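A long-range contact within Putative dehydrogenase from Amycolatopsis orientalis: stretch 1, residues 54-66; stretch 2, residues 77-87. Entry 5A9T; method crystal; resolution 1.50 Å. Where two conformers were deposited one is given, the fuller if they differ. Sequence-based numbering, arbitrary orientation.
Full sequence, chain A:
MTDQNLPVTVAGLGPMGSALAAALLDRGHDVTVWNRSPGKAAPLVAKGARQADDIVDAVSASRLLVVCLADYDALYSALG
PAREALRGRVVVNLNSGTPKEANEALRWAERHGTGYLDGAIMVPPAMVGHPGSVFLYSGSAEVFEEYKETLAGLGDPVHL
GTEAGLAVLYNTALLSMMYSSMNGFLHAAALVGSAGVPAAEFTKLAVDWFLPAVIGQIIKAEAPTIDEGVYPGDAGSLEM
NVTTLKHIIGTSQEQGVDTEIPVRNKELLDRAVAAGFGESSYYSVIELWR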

ATOM      1  N   ASP A  54      41.957  12.952  12.973  1.00 23.03           N
ATOM      2  CA  ASP A  54      42.511  12.569  11.707  1.00 21.02           C
ATOM      3  C   ASP A  54      41.887  11.223  11.296  1.00 18.80           C
ATOM      4  O   ASP A  54      41.753  10.317  12.115  1.00 20.39           O
ATOM      5  CB  ASP A  54      44.011  12.500  11.827  1.00 25.43           C
ATOM      6  CG  ASP A  54      44.770  11.981  10.614  1.00 32.47           C
ATOM      7  OD1 ASP A  54      44.398  11.548   9.433  1.00 36.58           O
ATOM      8  OD2 ASP A  54      45.998  12.077  10.886  1.00 48.93           O
ATOM      9  N   ILE A  55      41.503  11.170  10.034  1.00 18.84           N
ATOM     10  CA  ILE A  55      40.941   9.912   9.516  1.00 18.25           C
ATOM     11  C   ILE A  55      41.841   8.731   9.671  1.00 19.35           C
ATOM     12  O   ILE A  55      41.330   7.599   9.902  1.00 17.82           O
ATOM     13  CB  ILE A  55      40.397  10.085   8.077  1.00 19.80           C
ATOM     14  CG1 ILE A  55      39.508   8.922   7.605  1.00 17.94           C
ATOM     15  CG2 ILE A  55      41.522  10.238   7.089  1.00 20.86           C
ATOM     16  CD1 ILE A  55      38.282   8.701   8.406  1.00 18.34           C
ATOM     17  N   VAL A  56      43.177   8.894   9.584  1.00 19.15           N
ATOM     18  CA  VAL A  56      44.003   7.756   9.740  1.00 19.10           C
ATOM     19  C   VAL A  56      43.878   7.199  11.173  1.00 18.47           C
ATOM     20  O   VAL A  56      43.836   5.952  11.408  1.00 18.61           O
ATOM     21  CB  VAL A  56      45.461   8.129   9.399  1.00 22.59           C
ATOM     22  CG1 VAL A  56      46.405   6.955   9.693  1.00 26.16           C
ATOM     23  CG2 VAL A  56      45.615   8.507   7.917  1.00 25.29           C
ATOM     24  N   ASP A  57      43.878   8.074  12.166  1.00 19.63           N
ATOM     25  CA  ASP A  57      43.715   7.607  13.518  0.70 20.02           C
ATOM     26  C   ASP A  57      42.339   6.983  13.735  1.00 19.10           C
ATOM     27  O   ASP A  57      42.199   5.964  14.413  1.00 20.07           O
ATOM     28  CB  ASP A  57      43.940   8.741  14.508  0.70 21.91           C
ATOM     29  CG  ASP A  57      45.372   9.322  14.465  0.70 24.62           C
ATOM     30  OD1 ASP A  57      46.366   8.595  14.219  0.70 28.74           O
ATOM     31  OD2 ASP A  57      45.467  10.558  14.710  0.70 27.41           O
ATOM     32  N   ALA A  58      41.284   7.549  13.144  1.00 16.94           N
ATOM     33  CA  ALA A  58      39.975   6.961  13.295  1.00 17.01           C
ATOM     34  C   ALA A  58      39.908   5.555  12.692  1.00 17.18           C
ATOM     35  O   ALA A  58      39.420   4.642  13.308  1.00 16.74           O
ATOM     36  CB  ALA A  58      38.941   7.807  12.605  1.00 19.08           C
ATOM     37  N   VAL A  59      40.427   5.420  11.489  1.00 15.82           N
ATOM     38  CA  VAL A  59      40.474   4.095  10.811  1.00 16.54           C
ATOM     39  C   VAL A  59      41.311   3.108  11.647  1.00 16.74           C
ATOM     40  O   VAL A  59      40.956   1.877  11.756  1.00 16.58           O
ATOM     41  CB  VAL A  59      41.057   4.285   9.384  1.00 17.73           C
ATOM     42  CG1 VAL A  59      41.465   2.994   8.706  1.00 21.32           C
ATOM     43  CG2 VAL A  59      39.967   4.964   8.528  1.00 18.45           C
ATOM     44  N   SER A  60      42.464   3.573  12.159  1.00 15.84           N
ATOM     45  CA  SER A  60      43.370   2.665  12.867  0.50 15.22           C
ATOM     46  C   SER A  60      42.833   2.188  14.224  1.00 15.78           C
ATOM     47  O   SER A  60      43.372   1.245  14.832  1.00 17.12           O
ATOM     48  CB  SER A  60      44.763   3.339  13.025  0.50 15.20           C
ATOM     49  OG  SER A  60      45.343   3.671  11.790  0.50 12.88           O
ATOM     50  N   ALA A  61      41.770   2.827  14.765  1.00 16.38           N
ATOM     51  CA  ALA A  61      41.241   2.543  16.092  1.00 17.64           C
ATOM     52  C   ALA A  61      40.480   1.222  16.157  1.00 15.15           C
ATOM     53  O   ALA A  61      40.285   0.649  17.233  1.00 17.12           O
ATOM     54  CB  ALA A  61      40.326   3.654  16.596  1.00 19.53           C
ATOM     55  N   SER A  62      39.919   0.816  15.010  1.00 14.68           N
ATOM     56  CA  SER A  62      38.934  -0.243  14.970  1.00 15.15           C
ATOM     57  C   SER A  62      39.082  -1.052  13.709  1.00 15.02           C
ATOM     58  O   SER A  62      39.450  -0.531  12.716  1.00 16.41           O
ATOM     59  CB  SER A  62      37.462   0.292  15.031  1.00 15.08           C
ATOM     60  OG  SER A  62      37.340   1.336  16.009  1.00 16.27           O
ATOM     61  N   ARG A  63      38.704  -2.348  13.779  1.00 14.21           N
ATOM     62  CA  ARG A  63      38.601  -3.124  12.563  1.00 14.45           C
ATOM     63  C   ARG A  63      37.278  -2.756  11.820  1.00 14.50           C
ATOM     64  O   ARG A  63      37.273  -2.627  10.589  1.00 14.57           O
ATOM     65  CB  ARG A  63      38.653  -4.603  12.826  1.00 14.76           C
ATOM     66  CG  ARG A  63      38.301  -5.500  11.638  1.00 15.74           C
ATOM     67  CD  ARG A  63      38.594  -6.979  11.935  1.00 16.04           C
ATOM     68  NE  ARG A  63      37.910  -7.916  10.991  1.00 16.23           N
ATOM     69  CZ  ARG A  63      38.279  -8.160   9.771  1.00 16.16           C
ATOM     70  NH1 ARG A  63      39.304  -7.557   9.175  1.00 16.54           N
ATOM     71  NH2 ARG A  63      37.665  -9.039   8.995  1.00 19.75           N
ATOM     72  N   LEU A  64      36.202  -2.591  12.595  1.00 14.04           N
ATOM     73  CA  LEU A  64      34.872  -2.280  12.033  1.00 13.73           C
ATOM     74  C   LEU A  64      34.705  -0.789  11.898  1.00 13.32           C
ATOM     75  O   LEU A  64      34.752  -0.044  12.880  1.00 14.82           O
ATOM     76  CB  LEU A  64      33.778  -2.864  12.953  1.00 14.15           C
ATOM     77  CG  LEU A  64      32.346  -2.532  12.431  1.00 15.47           C
ATOM     78  CD1 LEU A  64      32.094  -3.137  11.112  1.00 16.92           C
ATOM     79  CD2 LEU A  64      31.373  -2.989  13.483  1.00 16.24           C
ATOM     80  N   LEU A  65      34.586  -0.352  10.646  1.00 12.84           N
ATOM     81  CA  LEU A  65      34.460   1.070  10.271  1.00 12.83           C
ATOM     82  C   LEU A  65      33.054   1.237   9.698  1.00 13.51           C
ATOM     83  O   LEU A  65      32.770   0.753   8.610  1.00 14.78           O
ATOM     84  CB  LEU A  65      35.469   1.487   9.254  1.00 15.02           C
ATOM     85  CG  LEU A  65      36.900   1.042   9.591  1.00 17.32           C
ATOM     86  CD1 LEU A  65      37.856   1.255   8.389  1.00 19.40           C
ATOM     87  CD2 LEU A  65      37.488   1.658  10.878  1.00 17.95           C
ATOM     88  N   VAL A  66      32.189   1.927  10.422  1.00 12.67           N
ATOM     89  CA  VAL A  66      30.820   2.259   9.996  1.00 12.74           C
ATOM     90  C   VAL A  66      30.776   3.602   9.362  1.00 13.37           C
ATOM     91  O   VAL A  66      31.211   4.598  10.046  1.00 14.99           O
ATOM     92  CB  VAL A  66      29.889   2.191  11.198  1.00 14.78           C
ATOM     93  CG1 VAL A  66      28.472   2.584  10.807  1.00 17.93           C
ATOM     94  CG2 VAL A  66      29.797   0.776  11.747  1.00 15.24           C
TER
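Stretch 2 (77-87) SALGPAREALR

Two segments that are distant in sequence can pack through apolar side chains without a hydrogen bond between them, while each makes local backbone bonds of its own. The contact between residues 54-66 and 77-87 illustrates the principle. The first stretch opens with a short helix that begins at Ile55, passes through a turn and enters a strand at Leu64. The helix is capped at its start by Asp54, whose OD1 accepts a hydrogen bond from Val56 N at 2.9 Å, and its first turns are closed by bonds such as Val59 N to Ile55 O, 2.8 Å.

The second stretch is less regular. It continues a helix through Ala78, breaks at Leu79 and makes a brief 3-10 segment at Gly80 and Pro81. From Arg83 to Leu86 the backbone keeps helical torsions without the regular bonding pattern, and a type I turn spans Glu84 to Arg87. Local bonds nevertheless tie it together: Ala82 N donates to Leu79 O at 2.9 Å, and Leu86 N to Ala82 O at 3.0 Å. The two chains run in the same general direction where they touch, since Val56 lies opposite Ala82, with 4.7 Å between their CA atoms, and Ser60 is matched with Ala85, with 6.1 Å between theirs. The close approach at the first pair is compatible with the small side chain of Ala82.

Ile55, Val56 and Val59 supply most of the helix's share of the 407 Å² buried in total. Ile55 points toward the second stretch and spans its first half: Ile55 CG1 lies 3.5 Å from Ala78 O, Ile55 CD1 meets Leu79 CD1 at 3.9 Å, and Ile55 CG2 meets Pro81 CB, also at 3.9 Å. Leu79 directs its CA-to-CB bond sideways, yet the end of its side chain comes nearer and so reaches this contact. One residue further on, Val56, whose CA-to-CB bond points sideways, brings Val56 CG2 to 3.3 Å from Pro81 O and 3.9 Å from Ala82 CA.

Val59, one helical turn beyond Ile55, also points toward the partner. Val59 CG2 comes to 3.8 Å from Ala82 CB, and Val59 CG1 to 3.9 Å from both Ala85 CB and Leu86 CD2. The alanines thus act as shallow surfaces against which branched side chains can settle. Ser60 borders this apolar patch. Ser60 OG is 3.7 Å from Ala85 CB, but its hydrogen bond is made within its own stretch, from Ser60 OG to Val56 O at 2.8 Å.

The strand adds a final contact. Leu65 points toward the second stretch, and Leu65 CD1 meets Leu86 CD2 at 3.7 Å. Leu86 CD2 therefore touches both Val59 and Leu65, joining helix and strand of the first stretch through one methyl group. Complementary packing, rather than polar pairing, defines how these two stretches meet.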

ATOM      1  N   SER A  77      37.315   9.716  -1.271  1.00 21.18           N
ATOM      2  CA  SER A  77      37.901  10.986  -0.843  1.00 20.04           C
ATOM      3  C   SER A  77      38.061  11.092   0.669  1.00 19.69           C
ATOM      4  O   SER A  77      39.174  11.395   1.153  1.00 21.93           O
ATOM      5  CB  SER A  77      37.066  12.155  -1.346  1.00 22.59           C
ATOM      6  OG  SER A  77      37.509  13.413  -0.768  1.00 26.37           O
ATOM      7  N   ALA A  78      37.015  10.808   1.453  1.00 18.84           N
ATOM      8  CA  ALA A  78      37.120  10.857   2.909  1.00 17.53           C
ATOM      9  C   ALA A  78      38.133   9.894   3.469  1.00 19.02           C
ATOM     10  O   ALA A  78      38.850  10.265   4.411  1.00 21.24           O
ATOM     11  CB  ALA A  78      35.758  10.606   3.512  1.00 19.83           C
ATOM     12  N   LEU A  79      38.122   8.674   2.941  1.00 18.59           N
ATOM     13  CA  LEU A  79      39.026   7.683   3.481  1.00 18.40           C
ATOM     14  C   LEU A  79      40.272   7.579   2.689  1.00 18.47           C
ATOM     15  O   LEU A  79      41.210   6.783   3.077  1.00 19.81           O
ATOM     16  CB  LEU A  79      38.334   6.312   3.541  1.00 20.15           C
ATOM     17  CG  LEU A  79      37.391   6.122   4.729  1.00 27.55           C
ATOM     18  CD1 LEU A  79      36.526   7.258   5.246  1.00 32.51           C
ATOM     19  CD2 LEU A  79      36.559   4.884   4.261  1.00 32.92           C
ATOM     20  N   GLY A  80      40.506   8.384   1.640  1.00 20.41           N
ATOM     21  CA  GLY A  80      41.722   8.278   0.822  1.00 21.86           C
ATOM     22  C   GLY A  80      43.013   8.410   1.645  1.00 21.55           C
ATOM     23  O   GLY A  80      43.933   7.651   1.387  1.00 25.14           O
ATOM     24  N   PRO A  81      43.093   9.333   2.573  1.00 21.20           N
ATOM     25  CA  PRO A  81      44.349   9.490   3.278  1.00 21.73           C
ATOM     26  C   PRO A  81      44.732   8.234   4.127  1.00 23.26           C
ATOM     27  O   PRO A  81      45.875   8.103   4.642  1.00 26.28           O
ATOM     28  CB  PRO A  81      44.133  10.686   4.203  1.00 25.94           C
ATOM     29  CG  PRO A  81      43.120  11.514   3.476  1.00 26.11           C
ATOM     30  CD  PRO A  81      42.202  10.509   2.842  1.00 22.26           C
ATOM     31  N   ALA A  82      43.732   7.387   4.384  1.00 20.74           N
ATOM     32  CA  ALA A  82      43.912   6.226   5.245  1.00 18.77           C
ATOM     33  C   ALA A  82      44.097   4.966   4.426  1.00 23.12           C
ATOM     34  O   ALA A  82      43.857   3.842   4.887  1.00 22.62           O
ATOM     35  CB  ALA A  82      42.723   6.136   6.224  1.00 21.19           C
ATOM     36  N   ARG A  83      44.581   5.125   3.193  1.00 24.30           N
ATOM     37  CA  ARG A  83      44.738   4.001   2.283  1.00 27.78           C
ATOM     38  C   ARG A  83      45.407   2.782   2.916  1.00 23.14           C
ATOM     39  O   ARG A  83      44.897   1.678   2.817  1.00 24.48           O
ATOM     40  CB  ARG A  83      45.534   4.447   1.016  1.00 30.65           C
ATOM     41  CG  ARG A  83      45.957   3.272   0.084  1.00 36.36           C
ATOM     42  N   GLU A  84      46.576   3.065   3.407  1.00 24.35           N
ATOM     43  CA  GLU A  84      47.367   1.960   3.956  1.00 26.24           C
ATOM     44  C   GLU A  84      46.706   1.333   5.207  1.00 22.10           C
ATOM     45  O   GLU A  84      46.656   0.058   5.363  1.00 21.63           O
ATOM     46  CB  GLU A  84      48.786   2.478   4.244  1.00 31.39           C
ATOM     47  CG  GLU A  84      49.637   2.781   2.987  1.00 34.55           C
ATOM     48  N   ALA A  85      46.192   2.209   6.091  1.00 18.70           N
ATOM     49  CA  ALA A  85      45.570   1.757   7.283  1.00 16.40           C
ATOM     50  C   ALA A  85      44.355   0.923   7.061  1.00 17.58           C
ATOM     51  O   ALA A  85      43.961   0.181   7.925  1.00 17.24           O
ATOM     52  CB  ALA A  85      45.304   2.884   8.220  1.00 18.58           C
ATOM     53  N   LEU A  86      43.682   1.069   5.917  1.00 16.87           N
ATOM     54  CA  LEU A  86      42.478   0.345   5.640  1.00 16.76           C
ATOM     55  C   LEU A  86      42.687  -1.166   5.418  1.00 16.89           C
ATOM     56  O   LEU A  86      41.775  -1.932   5.555  1.00 16.15           O
ATOM     57  CB  LEU A  86      41.769   0.890   4.399  1.00 18.25           C
ATOM     58  CG  LEU A  86      41.086   2.243   4.650  1.00 21.00           C
ATOM     59  CD1 LEU A  86      40.900   3.010   3.333  1.00 23.48           C
ATOM     60  CD2 LEU A  86      39.823   1.941   5.379  1.00 21.39           C
ATOM     61  N   ARG A  87      43.940  -1.590   5.034  1.00 16.75           N
ATOM     62  CA  ARG A  87      44.180  -3.014   4.859  1.00 16.86           C
ATOM     63  C   ARG A  87      43.891  -3.818   6.111  1.00 15.54           C
ATOM     64  O   ARG A  87      44.323  -3.452   7.205  1.00 17.31           O
ATOM     65  CB  ARG A  87      45.657  -3.243   4.451  1.00 19.38           C
ATOM     66  CG  ARG A  87      45.915  -4.663   4.020  1.00 21.80           C
ATOM     67  CD  ARG A  87      47.362  -4.795   3.458  1.00 24.86           C
ATOM     68  NE  ARG A  87      47.461  -4.010   2.196  1.00 29.38           N
ATOM     69  CZ  ARG A  87      46.956  -4.343   1.016  1.00 31.18           C
ATOM     70  NH1 ARG A  87      46.211  -5.425   0.805  1.00 32.02           N
ATOM     71  NH2 ARG A  87      47.074  -3.460   0.011  1.00 40.62           N
TER